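Side-chain contacts in CDGSH iron-sulfur domain-containing protein 3, mitochondrial (Homo sapiens, PDB 6AVJ), which carries two [2Fe-2S] clusters in one chain, can pass them to mitochondrial apoferrodoxins and helps keep mitochondrial iron and reactive oxygen species at normal levels: residues P34-D37 with G38-F42; P72-D75 with G76-S80. The protein carries 2 engineered substitutions. All coordinates share one frame; numbering follows the deposited sequence.

Overall arrangement
Contacts 1 and 2 are the two cluster-binding turns of one monomeric NEET chain, lying in series along the sequence and on opposite sides of its centre, with centres about 20 Å apart and nearest atoms about 6 Å apart. Each joins the end of a loop to the turn that follows, around the two ligands of one iron of its own [2Fe-2S] cluster, and in both an aspartate grips the residue two places on. Contact 1 is partly buried, runs into the helix 39-42 and has Phe41 beside its cysteine sulfurs; contact 2 lies at the surface, with a 3-10 turn followed by a serine that caps helix 81-84. The fourth ligand is an engineered cysteine in both.

Contact 1: residues P34-D37 with G38-F42; sequences PFCD and GSCFF. Engineered in segment 38-42: Cys40 (natural residue His). With FES (Fe2/s2 (inorganic) cluster), chain D.
Asp37 reaches forward to Ser39 with a single carboxylate oxygen, and both bonds end on OD1. OG of Ser39 donates to OD1 of Asp37 at 2.6 Å, on the syn side and 20° out of the carboxylate plane; N of Ser39 reaches the same OD1 at 3.0 Å from the anti side. The carboxylate is brought there because CG of Asp37 sits between its own backbone N and carbonyl carbon (chi1 70°). OD2, the other oxygen, is taken by the backbone N of Lys31, so the group is held from both ends. Between the two residues lies Gly38, whose positive phi would press a side chain against the carbonyl O of Asp37; its N makes a weak hydrogen bond of 3.4 Å to SG of Cys36. That sulfur and SG of the engineered Cys40, histidine in the natural protein, each bind iron FE1 at 2.4 Å, and Cys25 and Cys27 bind the same cluster. With an alanine at Asp37, OG and N of Ser39, and N of Lys31, would probably lose their acceptor, and the turn between the two iron ligands would be freer to shift. This is the CDGSH motif of the NEET family with the engineered Cys40 at its histidine position. The weak hydrogen bond from Gly38 N to Cys36 SG probably eases a little of the negative charge on that thiolate.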
loop_
_atom_site.group_PDB
_atom_site.type_symbol
_atom_site.label_atom_id
_atom_site.label_comp_id
_atom_site.label_asym_id
_atom_site.label_seq_id
_atom_site.Cartn_x
_atom_site.Cartn_y
_atom_site.Cartn_z
ATOM N N PRO A 34 -1.432 4.823 3.743
ATOM C CA PRO A 34 -1.176 3.532 3.063
ATOM C C PRO A 34 -2.157 2.443 3.438
ATOM O O PRO A 34 -1.943 1.279 3.078
ATOM C CB PRO A 34 0.200 3.138 3.580
ATOM C CG PRO A 34 0.216 3.709 4.961
ATOM C CD PRO A 34 -0.577 4.977 4.938
ATOM N N PHE A 35 -3.208 2.788 4.157
ATOM C CA PHE A 35 -4.124 1.809 4.735
ATOM C C PHE A 35 -5.447 1.771 3.981
ATOM O O PHE A 35 -5.834 2.726 3.308
ATOM C CB PHE A 35 -4.392 2.141 6.229
ATOM C CG PHE A 35 -3.136 2.159 7.064
ATOM C CD1 PHE A 35 -2.418 1.005 7.247
ATOM C CD2 PHE A 35 -2.675 3.343 7.644
ATOM C CE1 PHE A 35 -1.264 1.004 7.999
ATOM C CE2 PHE A 35 -1.540 3.360 8.389
ATOM C CZ PHE A 35 -0.815 2.188 8.562
ATOM N N CYS A 36 -6.146 0.658 4.135
ATOM C CA CYS A 36 -7.449 0.437 3.505
ATOM C C CYS A 36 -8.535 1.337 4.113
ATOM O O CYS A 36 -8.596 1.530 5.326
ATOM C CB CYS A 36 -7.807 -1.039 3.659
ATOM S SG CYS A 36 -9.386 -1.606 3.102
ATOM N N ASP A 37 -9.351 1.924 3.243
ATOM C CA ASP A 37 -10.549 2.657 3.621
ATOM C C ASP A 37 -11.814 2.004 3.075
ATOM O O ASP A 37 -12.892 2.615 3.129
ATOM C CB ASP A 37 -10.454 4.124 3.149
ATOM C CG ASP A 37 -10.552 4.310 1.619
ATOM O OD1 ASP A 37 -10.682 3.311 0.818
ATOM O OD2 ASP A 37 -10.490 5.517 1.195
ATOM N N GLY A 38 -11.722 0.781 2.564
ATOM C CA GLY A 38 -12.900 0.075 2.073
ATOM C C GLY A 38 -13.168 0.226 0.589
ATOM O O GLY A 38 -14.059 -0.453 0.068
ATOM N N SER A 39 -12.405 1.068 -0.114
ATOM C CA SER A 39 -12.627 1.256 -1.548
ATOM C C SER A 39 -12.564 -0.058 -2.299
ATOM O O SER A 39 -13.297 -0.251 -3.281
ATOM C CB SER A 39 -11.595 2.219 -2.124
ATOM O OG SER A 39 -11.711 3.497 -1.527
ATOM N N CYS A 40 -11.652 -0.952 -1.879
ATOM C CA CYS A 40 -11.559 -2.292 -2.475
ATOM C C CYS A 40 -12.910 -2.975 -2.514
ATOM O O CYS A 40 -13.199 -3.721 -3.461
ATOM C CB CYS A 40 -10.572 -3.156 -1.682
ATOM S SG CYS A 40 -10.846 -2.990 0.087
ATOM N N PHE A 41 -13.741 -2.744 -1.482
ATOM C CA PHE A 41 -15.046 -3.383 -1.332
ATOM C C PHE A 41 -16.146 -2.596 -2.037
ATOM O O PHE A 41 -17.006 -3.190 -2.698
ATOM C CB PHE A 41 -15.413 -3.545 0.169
ATOM C CG PHE A 41 -14.375 -4.267 0.983
ATOM C CD1 PHE A 41 -13.984 -3.781 2.244
ATOM C CD2 PHE A 41 -13.771 -5.445 0.505
ATOM C CE1 PHE A 41 -13.013 -4.452 3.005
ATOM C CE2 PHE A 41 -12.800 -6.114 1.271
ATOM C CZ PHE A 41 -12.428 -5.612 2.512
ATOM N N PHE A 42 -16.153 -1.266 -1.862
ATOM C CA PHE A 42 -17.211 -0.425 -2.428
ATOM C C PHE A 42 -17.198 -0.474 -3.945
ATOM O O PHE A 42 -18.252 -0.317 -4.579
ATOM C CB PHE A 42 -17.052 1.043 -1.983
ATOM C CG PHE A 42 -16.964 1.237 -0.476
ATOM C CD1 PHE A 42 -17.686 0.436 0.387
ATOM C CD2 PHE A 42 -16.140 2.203 0.058
ATOM C CE1 PHE A 42 -17.598 0.615 1.771
ATOM C CE2 PHE A 42 -16.043 2.388 1.434
ATOM C CZ PHE A 42 -16.778 1.586 2.288
HETATM FE FE1 FES D . -8.985 -1.697 0.778
HETATM FE FE2 FES D . -7.248 -0.730 -1.053
HETATM S S1 FES D . -7.215 -2.723 -0.160
HETATM S S2 FES D . -8.925 0.330 -0.109
#

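Contact 2: residues P72-D75 with G76-S80; sequences PYCD and GTCRS. Engineered in segment 76-80: Cys78 (natural residue His). With FES (Fe2/s2 (inorganic) cluster), chain E.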
loop_
_atom_site.group_PDB
_atom_site.type_symbol
_atom_site.label_atom_id
_atom_site.label_comp_id
_atom_site.label_asym_id
_atom_site.label_seq_id
_atom_site.Cartn_x
_atom_site.Cartn_y
_atom_site.Cartn_z
ATOM N N PRO A 72 3.819 -5.594 3.447
ATOM C CA PRO A 72 3.309 -4.241 3.117
ATOM C C PRO A 72 4.406 -3.156 2.979
ATOM O O PRO A 72 4.093 -1.980 2.785
ATOM C CB PRO A 72 2.432 -3.947 4.318
ATOM C CG PRO A 72 3.232 -4.520 5.421
ATOM C CD PRO A 72 3.635 -5.872 4.872
ATOM N N TYR A 73 5.671 -3.534 3.131
ATOM C CA TYR A 73 6.736 -2.556 3.327
ATOM C C TYR A 73 7.304 -2.085 1.988
ATOM O O TYR A 73 7.370 -2.845 1.014
ATOM C CB TYR A 73 7.887 -3.146 4.150
ATOM C CG TYR A 73 7.416 -3.681 5.478
ATOM C CD1 TYR A 73 7.065 -2.809 6.464
ATOM C CD2 TYR A 73 7.271 -5.052 5.713
ATOM C CE1 TYR A 73 6.625 -3.245 7.702
ATOM C CE2 TYR A 73 6.794 -5.517 6.982
ATOM C CZ TYR A 73 6.481 -4.572 7.959
ATOM O OH TYR A 73 6.019 -4.914 9.221
ATOM N N CYS A 74 7.772 -0.849 1.993
ATOM C CA CYS A 74 8.526 -0.283 0.871
ATOM C C CYS A 74 9.833 -1.043 0.742
ATOM O O CYS A 74 10.541 -1.235 1.732
ATOM C CB CYS A 74 8.839 1.200 1.119
ATOM S SG CYS A 74 9.793 1.985 -0.211
ATOM N N ASP A 75 10.129 -1.526 -0.449
ATOM C CA ASP A 75 11.422 -2.153 -0.679
ATOM C C ASP A 75 12.210 -1.397 -1.732
ATOM O O ASP A 75 13.159 -1.945 -2.291
ATOM C CB ASP A 75 11.268 -3.627 -1.064
ATOM C CG ASP A 75 10.717 -3.829 -2.463
ATOM O OD1 ASP A 75 10.334 -2.842 -3.153
ATOM O OD2 ASP A 75 10.635 -5.011 -2.888
ATOM N N GLY A 76 11.803 -0.174 -2.070
ATOM C CA GLY A 76 12.566 0.623 -3.005
ATOM C C GLY A 76 12.270 0.355 -4.470
ATOM O O GLY A 76 12.884 0.996 -5.336
ATOM N N THR A 77 11.337 -0.551 -4.762
ATOM C CA THR A 77 10.837 -0.718 -6.132
ATOM C C THR A 77 10.322 0.607 -6.686
ATOM O O THR A 77 10.482 0.885 -7.876
ATOM C CB THR A 77 9.732 -1.789 -6.177
ATOM O OG1 THR A 77 10.252 -3.019 -5.711
ATOM C CG2 THR A 77 9.218 -2.036 -7.599
ATOM N N CYS A 78 9.711 1.440 -5.833
ATOM C CA CYS A 78 9.323 2.804 -6.217
ATOM C C CYS A 78 10.470 3.620 -6.769
ATOM O O CYS A 78 10.222 4.619 -7.451
ATOM C CB CYS A 78 8.750 3.595 -5.019
ATOM S SG CYS A 78 9.790 3.453 -3.495
ATOM N N ARG A 79 11.701 3.230 -6.483
ATOM C CA ARG A 79 12.854 3.969 -6.977
ATOM C C ARG A 79 13.185 3.645 -8.438
ATOM O O ARG A 79 13.947 4.357 -9.079
ATOM C CB ARG A 79 14.047 3.746 -6.059
ATOM C CG ARG A 79 13.788 4.286 -4.666
ATOM C CD ARG A 79 15.002 4.243 -3.760
ATOM N NE ARG A 79 14.952 5.317 -2.782
ATOM C CZ ARG A 79 14.267 5.274 -1.645
ATOM N NH1 ARG A 79 13.567 4.199 -1.301
ATOM N NH2 ARG A 79 14.293 6.319 -0.838
ATOM N N SER A 80 12.598 2.579 -8.960
ATOM C CA SER A 80 12.808 2.201 -10.351
ATOM C C SER A 80 12.264 3.274 -11.293
ATOM O O SER A 80 11.372 4.052 -10.943
ATOM C CB SER A 80 12.125 0.861 -10.640
ATOM O OG SER A 80 10.708 0.960 -10.639
HETATM FE FE1 FES E . 8.466 1.997 -2.150
HETATM FE FE2 FES E . 6.157 0.869 -3.191
HETATM S S1 FES E . 6.413 2.858 -2.229
HETATM S S2 FES E . 8.180 -0.005 -3.033
#
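The carboxylate of Asp75 is met at OD1 by two donors of Thr77, each from its own direction. OG1 of Thr77 reaches OD1 of Asp75 at 2.6 Å on the syn side, 21° from the plane, whereas the backbone N of Thr77 comes to the same OD1 from above the plane, 36° out of it, at 3.0 Å. The other oxygen, OD2, accepts from the backbone N of Gln69; together with the two bonds on OD1, this holds the carboxylate against rotation. Further back, the Tyr73 ring carries CG of Pro72 over the centre of one face, and the Tyr73 side chain also touches Val60 and Leu62 of strand 58-62. This is the second CDGSH-type site of the chain, with threonine at the serine position of the motif, and Gly76 makes the tight bend that brings the threonine back to the aspartate. SG of Cys74, anti to its backbone N (chi1 179°), points to iron FE1 at 2.3 Å and accepts a weak hydrogen bond of 3.5 Å from N of Gly76. Cys78, an engineered replacement for the natural histidine, supplies the second sulfur, and its SG lies 3.6 Å from SG of Cys74; Cys63 and Cys65 bind the same cluster. Just after the 3-10 segment 77-79, OG of Ser80 donates to the carbonyl O of Thr77 at 2.8 Å, which also accepts from N of Ser80, and as N-cap it takes the backbone N of Val83 in the helix 81-84.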